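Local coordinates for signal transduction histidine-protein kinase/phosphatase MprB (PDB 6BLK) that probably autophosphorylates on a histidine with ATP as the sensor kinase of a two-component system, this fragment being its ATP-binding catalytic domain, at residues Q124-H129 with I149-P154; E32-P37 with G69-Q74. All blocks are in the same frame, centred on the assembly; numbering follows the deposited sequence.

Both contacts involve the one mixed sheet of the kinase's ATP-binding domain, at places whose centres lie about 15 Å apart. Interaction 1 sets a helix on a strand: the end of helix 118-128 lies against strand 147-154 in the buried layer between sheet and helices, and no hydrogen bond passes between the two segments. Interaction 2 joins parallel strands 30-40 and 67-76 through segments 32-37 and 69-74, by a regular backbone ladder. It is only partly buried: one face packs apolar side chains under a helix, the other carries a salt bridge and a threonine-arginine hydrogen bond. Along the chain, interaction 2 is complete before interaction 1 begins.

Interaction 1 of 2, residues Q124-H129 with I149-P154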
loop_
_atom_site.group_PDB
_atom_site.type_symbol
_atom_site.label_atom_id
_atom_site.label_comp_id
_atom_site.label_asym_id
_atom_site.label_seq_id
_atom_site.Cartn_x
_atom_site.Cartn_y
_atom_site.Cartn_z
ATOM N N GLN A 124 5.384 -9.567 -4.150
ATOM C CA GLN A 124 5.035 -10.809 -4.850
ATOM C C GLN A 124 3.645 -10.705 -5.493
ATOM O O GLN A 124 3.450 -11.018 -6.687
ATOM C CB GLN A 124 5.096 -11.977 -3.863
ATOM C CG GLN A 124 4.850 -13.346 -4.545
ATOM C CD GLN A 124 5.389 -14.522 -3.737
ATOM O OE1 GLN A 124 6.229 -14.354 -2.844
ATOM N NE2 GLN A 124 4.907 -15.720 -4.047
ATOM N N VAL A 125 2.666 -10.249 -4.717
ATOM C CA VAL A 125 1.299 -10.123 -5.218
ATOM C C VAL A 125 1.244 -9.147 -6.378
ATOM O O VAL A 125 0.643 -9.426 -7.434
ATOM C CB VAL A 125 0.362 -9.692 -4.086
ATOM C CG1 VAL A 125 -0.976 -9.333 -4.628
ATOM C CG2 VAL A 125 0.208 -10.787 -3.065
ATOM N N VAL A 126 1.910 -8.005 -6.235
ATOM C CA VAL A 126 1.844 -6.995 -7.282
ATOM C C VAL A 126 2.498 -7.519 -8.545
ATOM O O VAL A 126 1.938 -7.389 -9.641
ATOM C CB VAL A 126 2.466 -5.676 -6.800
ATOM C CG1 VAL A 126 2.617 -4.718 -7.936
ATOM C CG2 VAL A 126 1.608 -5.104 -5.742
ATOM N N LEU A 127 3.661 -8.164 -8.427
ATOM C CA LEU A 127 4.283 -8.735 -9.628
ATOM C C LEU A 127 3.429 -9.844 -10.238
ATOM O O LEU A 127 3.377 -9.978 -11.473
ATOM C CB LEU A 127 5.689 -9.242 -9.317
ATOM C CG LEU A 127 6.705 -8.166 -8.953
ATOM C CD1 LEU A 127 8.043 -8.819 -8.637
ATOM C CD2 LEU A 127 6.892 -7.157 -10.030
ATOM N N LYS A 128 2.815 -10.691 -9.416
ATOM C CA LYS A 128 1.998 -11.763 -9.969
ATOM C C LYS A 128 0.809 -11.220 -10.760
ATOM O O LYS A 128 0.331 -11.899 -11.676
ATOM C CB LYS A 128 1.554 -12.709 -8.859
ATOM C CG LYS A 128 0.186 -12.465 -8.270
ATOM C CD LYS A 128 -0.077 -13.368 -7.048
ATOM C CE LYS A 128 -1.374 -12.972 -6.338
ATOM N NZ LYS A 128 -1.737 -13.794 -5.166
ATOM N N HIS A 129 0.380 -9.991 -10.477
ATOM C CA HIS A 129 -0.688 -9.306 -11.199
ATOM C C HIS A 129 -0.194 -8.379 -12.313
ATOM O O HIS A 129 -0.977 -7.572 -12.829
ATOM C CB HIS A 129 -1.538 -8.505 -10.207
ATOM C CG HIS A 129 -2.421 -9.352 -9.358
ATOM N ND1 HIS A 129 -1.979 -9.990 -8.221
ATOM C CD2 HIS A 129 -3.729 -9.673 -9.483
ATOM C CE1 HIS A 129 -2.980 -10.669 -7.682
ATOM N NE2 HIS A 129 -4.045 -10.513 -8.446
ATOM N N ILE A 149 3.823 4.653 -0.712
ATOM C CA ILE A 149 3.970 3.424 -1.479
ATOM C C ILE A 149 3.099 3.561 -2.710
ATOM O O ILE A 149 1.887 3.779 -2.589
ATOM C CB ILE A 149 3.556 2.200 -0.671
ATOM C CG1 ILE A 149 4.400 2.087 0.612
ATOM C CG2 ILE A 149 3.675 0.966 -1.528
ATOM C CD1 ILE A 149 5.848 1.719 0.398
ATOM N N HIS A 150 3.710 3.404 -3.892
ATOM C CA HIS A 150 3.035 3.573 -5.167
ATOM C C HIS A 150 2.937 2.204 -5.836
ATOM O O HIS A 150 3.968 1.563 -6.080
ATOM C CB HIS A 150 3.843 4.510 -6.077
ATOM C CG HIS A 150 3.993 5.919 -5.608
ATOM N ND1 HIS A 150 3.404 6.972 -6.270
ATOM C CD2 HIS A 150 4.712 6.469 -4.596
ATOM C CE1 HIS A 150 3.727 8.105 -5.675
ATOM N NE2 HIS A 150 4.513 7.827 -4.651
ATOM N N ILE A 151 1.717 1.786 -6.177
ATOM C CA ILE A 151 1.446 0.497 -6.811
ATOM C C ILE A 151 0.688 0.740 -8.108
ATOM O O ILE A 151 -0.438 1.270 -8.103
ATOM C CB ILE A 151 0.638 -0.421 -5.886
ATOM C CG1 ILE A 151 1.479 -0.785 -4.650
ATOM C CG2 ILE A 151 0.167 -1.676 -6.640
ATOM C CD1 ILE A 151 0.734 -1.518 -3.571
ATOM N N VAL A 152 1.274 0.300 -9.210
ATOM C CA VAL A 152 0.632 0.382 -10.506
ATOM C C VAL A 152 0.031 -0.989 -10.813
ATOM O O VAL A 152 0.723 -2.005 -10.723
ATOM C CB VAL A 152 1.634 0.839 -11.571
ATOM C CG1 VAL A 152 0.981 0.813 -12.955
ATOM C CG2 VAL A 152 2.114 2.220 -11.244
ATOM N N LEU A 153 -1.259 -1.015 -11.194
ATOM C CA LEU A 153 -2.005 -2.250 -11.468
ATOM C C LEU A 153 -2.617 -2.159 -12.860
ATOM O O LEU A 153 -3.334 -1.192 -13.163
ATOM C CB LEU A 153 -3.122 -2.515 -10.464
ATOM C CG LEU A 153 -2.625 -2.875 -9.056
ATOM C CD1 LEU A 153 -3.837 -2.954 -8.150
ATOM C CD2 LEU A 153 -1.822 -4.182 -9.076
ATOM N N PRO A 154 -2.400 -3.137 -13.721
ATOM C CA PRO A 154 -3.156 -3.170 -14.969
ATOM C C PRO A 154 -4.619 -3.472 -14.696
ATOM O O PRO A 154 -4.986 -4.146 -13.729
ATOM C CB PRO A 154 -2.487 -4.292 -15.770
ATOM C CG PRO A 154 -1.888 -5.159 -14.764
ATOM C CD PRO A 154 -1.506 -4.290 -13.581
#
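The last turn of helix 118-128 packs on the inner face of strand 147-154, where Val126 and Ile151 meet through methyl groups. Val126 CG2 lies 3.8 Å from Ile151 CG2, and Val126 CG1 is a little farther from the same methyl, which therefore faces the fork of the valine. Ile151 holds CG2 anti to its backbone N, and the two side chains cross obliquely. At the helix end, His129 is the first residue to leave helical geometry, and its CB comes to 4.5 Å from Leu153 CD2, a loose apolar touch. Its carbonyl reaches farther along the strand, with His129 O 3.2 Å from Pro154 CG, against the proline ring.

This is the helix-on-sheet layer of the HATPase_c alpha/beta sandwich of histidine kinases, DNA gyrase B and HSP90. Helix 118-128 includes the ATP-binding residues Gly118 and Leu119 near its start, whereas the present contact lies at its other end; even the Ile151 side chain is about 11 Å from the bound ATP.

The imidazole of His129 folds back on its own helix, with CG beside the backbone N (chi1 -73°). His129 ND1 donates to Val125 O at 2.8 Å, with the acceptor in the ring plane and the N-H pointing at it at 164°. Val125 O also accepts from His129 N at 3.1 Å, and the two donors approach from opposite faces of the carbonyl plane. At the far side of the ring, NE2 accepts from the backbone N of Asp43, so both ring nitrogens are engaged and the rotation of this buried imidazole is fixed.

Interaction 2 of 2, residues E32-P37 with G69-Q74; sequences EVTVTP and GVRLYQ
Backbone hydrogen bonds join strand 32-35 to strand 69-74 in parallel, with Glu32, Val33, Thr34 and Val35 opposite Gly69, Val70, Arg71 and Leu72. Val70 N donates to Glu32 O and Leu72 N to Thr34 O, while Thr34 N returns a bond to Val70 O, and Thr36 N adds a last one to Leu72 O just beyond the bridges; all four measure 2.8-2.9 Å.

The polar side chains gather around Arg71. Its chain bends at chi2 (-84°), which sets Arg71 CD beside Thr34, 3.9 Å from Thr34 CB. Glu32 O lies over one face of the guanidinium, offset toward the rim. In the guanidinium plane, Arg71 NH1 donates to Thr34 OG1 at 2.8 Å, though the N-H is bent to 141°. Glu32 OE1 is held more strongly by Arg67, and Arg71 NH2 is its second, longer partner, a salt bridge of 3.3 Å with the carboxylate turned 44° from the guanidinium; the acid is thus shared between two arginines.

The two strands flank helix 44-60 in sequence and form with it a beta-alpha-beta unit of the ATP-binding domain.

Apolar contacts occupy the other face, where Val35 CG1 lies 4.2 Å from Leu72 CB and Val33 CG2 4.3 Å from Val70 CB. Helix 11-25 covers this side, with Ile15 touching both Val35 and Leu72.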
loop_
_atom_site.group_PDB
_atom_site.type_symbol
_atom_site.label_atom_id
_atom_site.label_comp_id
_atom_site.label_asym_id
_atom_site.label_seq_id
_atom_site.Cartn_x
_atom_site.Cartn_y
_atom_site.Cartn_z
ATOM N N GLU A 32 -7.987 9.353 4.296
ATOM C CA GLU A 32 -8.489 10.191 3.223
ATOM C C GLU A 32 -8.495 9.347 1.962
ATOM O O GLU A 32 -7.433 9.086 1.383
ATOM C CB GLU A 32 -7.622 11.436 3.053
ATOM C CG GLU A 32 -7.599 12.314 4.303
ATOM C CD GLU A 32 -6.653 13.491 4.191
ATOM O OE1 GLU A 32 -5.547 13.324 3.634
ATOM O OE2 GLU A 32 -7.018 14.589 4.672
ATOM N N VAL A 33 -9.682 8.918 1.540
ATOM C CA VAL A 33 -9.824 7.871 0.539
ATOM C C VAL A 33 -10.393 8.484 -0.725
ATOM O O VAL A 33 -11.418 9.173 -0.689
ATOM C CB VAL A 33 -10.698 6.711 1.051
ATOM C CG1 VAL A 33 -10.729 5.570 0.066
ATOM C CG2 VAL A 33 -10.180 6.227 2.352
ATOM N N THR A 34 -9.683 8.291 -1.832
ATOM C CA THR A 34 -10.127 8.751 -3.146
ATOM C C THR A 34 -9.838 7.619 -4.135
ATOM O O THR A 34 -8.698 7.465 -4.573
ATOM C CB THR A 34 -9.412 10.027 -3.568
ATOM O OG1 THR A 34 -9.458 10.982 -2.495
ATOM C CG2 THR A 34 -10.063 10.620 -4.794
ATOM N N VAL A 35 -10.858 6.842 -4.496
ATOM C CA VAL A 35 -10.656 5.614 -5.276
ATOM C C VAL A 35 -11.516 5.685 -6.531
ATOM O O VAL A 35 -12.752 5.655 -6.457
ATOM C CB VAL A 35 -10.971 4.363 -4.441
ATOM C CG1 VAL A 35 -10.872 3.095 -5.217
ATOM C CG2 VAL A 35 -9.990 4.289 -3.286
ATOM N N THR A 36 -10.867 5.801 -7.684
ATOM C CA THR A 36 -11.636 5.682 -8.909
ATOM C C THR A 36 -11.961 4.208 -9.165
ATOM O O THR A 36 -11.153 3.328 -8.878
ATOM C CB THR A 36 -10.885 6.278 -10.098
ATOM O OG1 THR A 36 -11.826 6.674 -11.116
ATOM C CG2 THR A 36 -9.912 5.287 -10.698
ATOM N N PRO A 37 -13.164 3.913 -9.672
ATOM C CA PRO A 37 -13.525 2.512 -9.963
ATOM C C PRO A 37 -12.561 1.864 -10.947
ATOM O O PRO A 37 -12.386 2.334 -12.086
ATOM C CB PRO A 37 -14.934 2.615 -10.558
ATOM C CG PRO A 37 -15.485 3.899 -9.948
ATOM C CD PRO A 37 -14.314 4.819 -9.859
ATOM N N GLY A 69 -3.407 8.781 3.377
ATOM C CA GLY A 69 -4.042 8.993 2.097
ATOM C C GLY A 69 -4.062 7.674 1.334
ATOM O O GLY A 69 -3.093 6.940 1.343
ATOM N N VAL A 70 -5.206 7.397 0.721
ATOM C CA VAL A 70 -5.424 6.171 -0.032
ATOM C C VAL A 70 -6.039 6.615 -1.348
ATOM O O VAL A 70 -7.230 6.941 -1.409
ATOM C CB VAL A 70 -6.344 5.179 0.684
ATOM C CG1 VAL A 70 -6.471 3.923 -0.116
ATOM C CG2 VAL A 70 -5.868 4.911 2.121
ATOM N N ARG A 71 -5.236 6.660 -2.396
ATOM C CA ARG A 71 -5.659 7.277 -3.643
ATOM C C ARG A 71 -5.433 6.299 -4.775
ATOM O O ARG A 71 -4.378 5.685 -4.872
ATOM C CB ARG A 71 -4.909 8.585 -3.938
ATOM C CG ARG A 71 -4.615 9.495 -2.731
ATOM C CD ARG A 71 -5.733 10.403 -2.331
ATOM N NE ARG A 71 -5.324 11.294 -1.245
ATOM C CZ ARG A 71 -6.168 12.034 -0.535
ATOM N NH1 ARG A 71 -7.470 11.995 -0.797
ATOM N NH2 ARG A 71 -5.710 12.819 0.425
ATOM N N LEU A 72 -6.431 6.149 -5.621
ATOM C CA LEU A 72 -6.306 5.277 -6.779
ATOM C C LEU A 72 -6.848 6.054 -7.966
ATOM O O LEU A 72 -8.029 6.419 -7.994
ATOM C CB LEU A 72 -7.034 3.933 -6.579
ATOM C CG LEU A 72 -6.800 2.856 -7.635
ATOM C CD1 LEU A 72 -7.209 1.505 -7.070
ATOM C CD2 LEU A 72 -7.618 3.174 -8.841
ATOM N N TYR A 73 -5.981 6.312 -8.938
ATOM C CA TYR A 73 -6.342 7.047 -10.135
ATOM C C TYR A 73 -5.849 6.287 -11.346
ATOM O O TYR A 73 -4.774 5.697 -11.310
ATOM C CB TYR A 73 -5.717 8.431 -10.133
ATOM C CG TYR A 73 -6.360 9.416 -9.208
ATOM C CD1 TYR A 73 -7.576 10.007 -9.535
ATOM C CD2 TYR A 73 -5.752 9.778 -8.022
ATOM C CE1 TYR A 73 -8.165 10.938 -8.684
ATOM C CE2 TYR A 73 -6.322 10.677 -7.187
ATOM C CZ TYR A 73 -7.524 11.253 -7.507
ATOM O OH TYR A 73 -8.046 12.181 -6.611
ATOM N N GLN A 74 -6.623 6.346 -12.423
ATOM C CA GLN A 74 -6.173 5.835 -13.717
ATOM C C GLN A 74 -5.050 6.717 -14.264
ATOM O O GLN A 74 -5.133 7.938 -14.211
ATOM C CB GLN A 74 -7.339 5.832 -14.707
ATOM C CG GLN A 74 -6.988 5.242 -16.078
ATOM C CD GLN A 74 -8.190 4.988 -16.952
ATOM O OE1 GLN A 74 -9.308 5.370 -16.631
ATOM N NE2 GLN A 74 -7.958 4.324 -18.089
#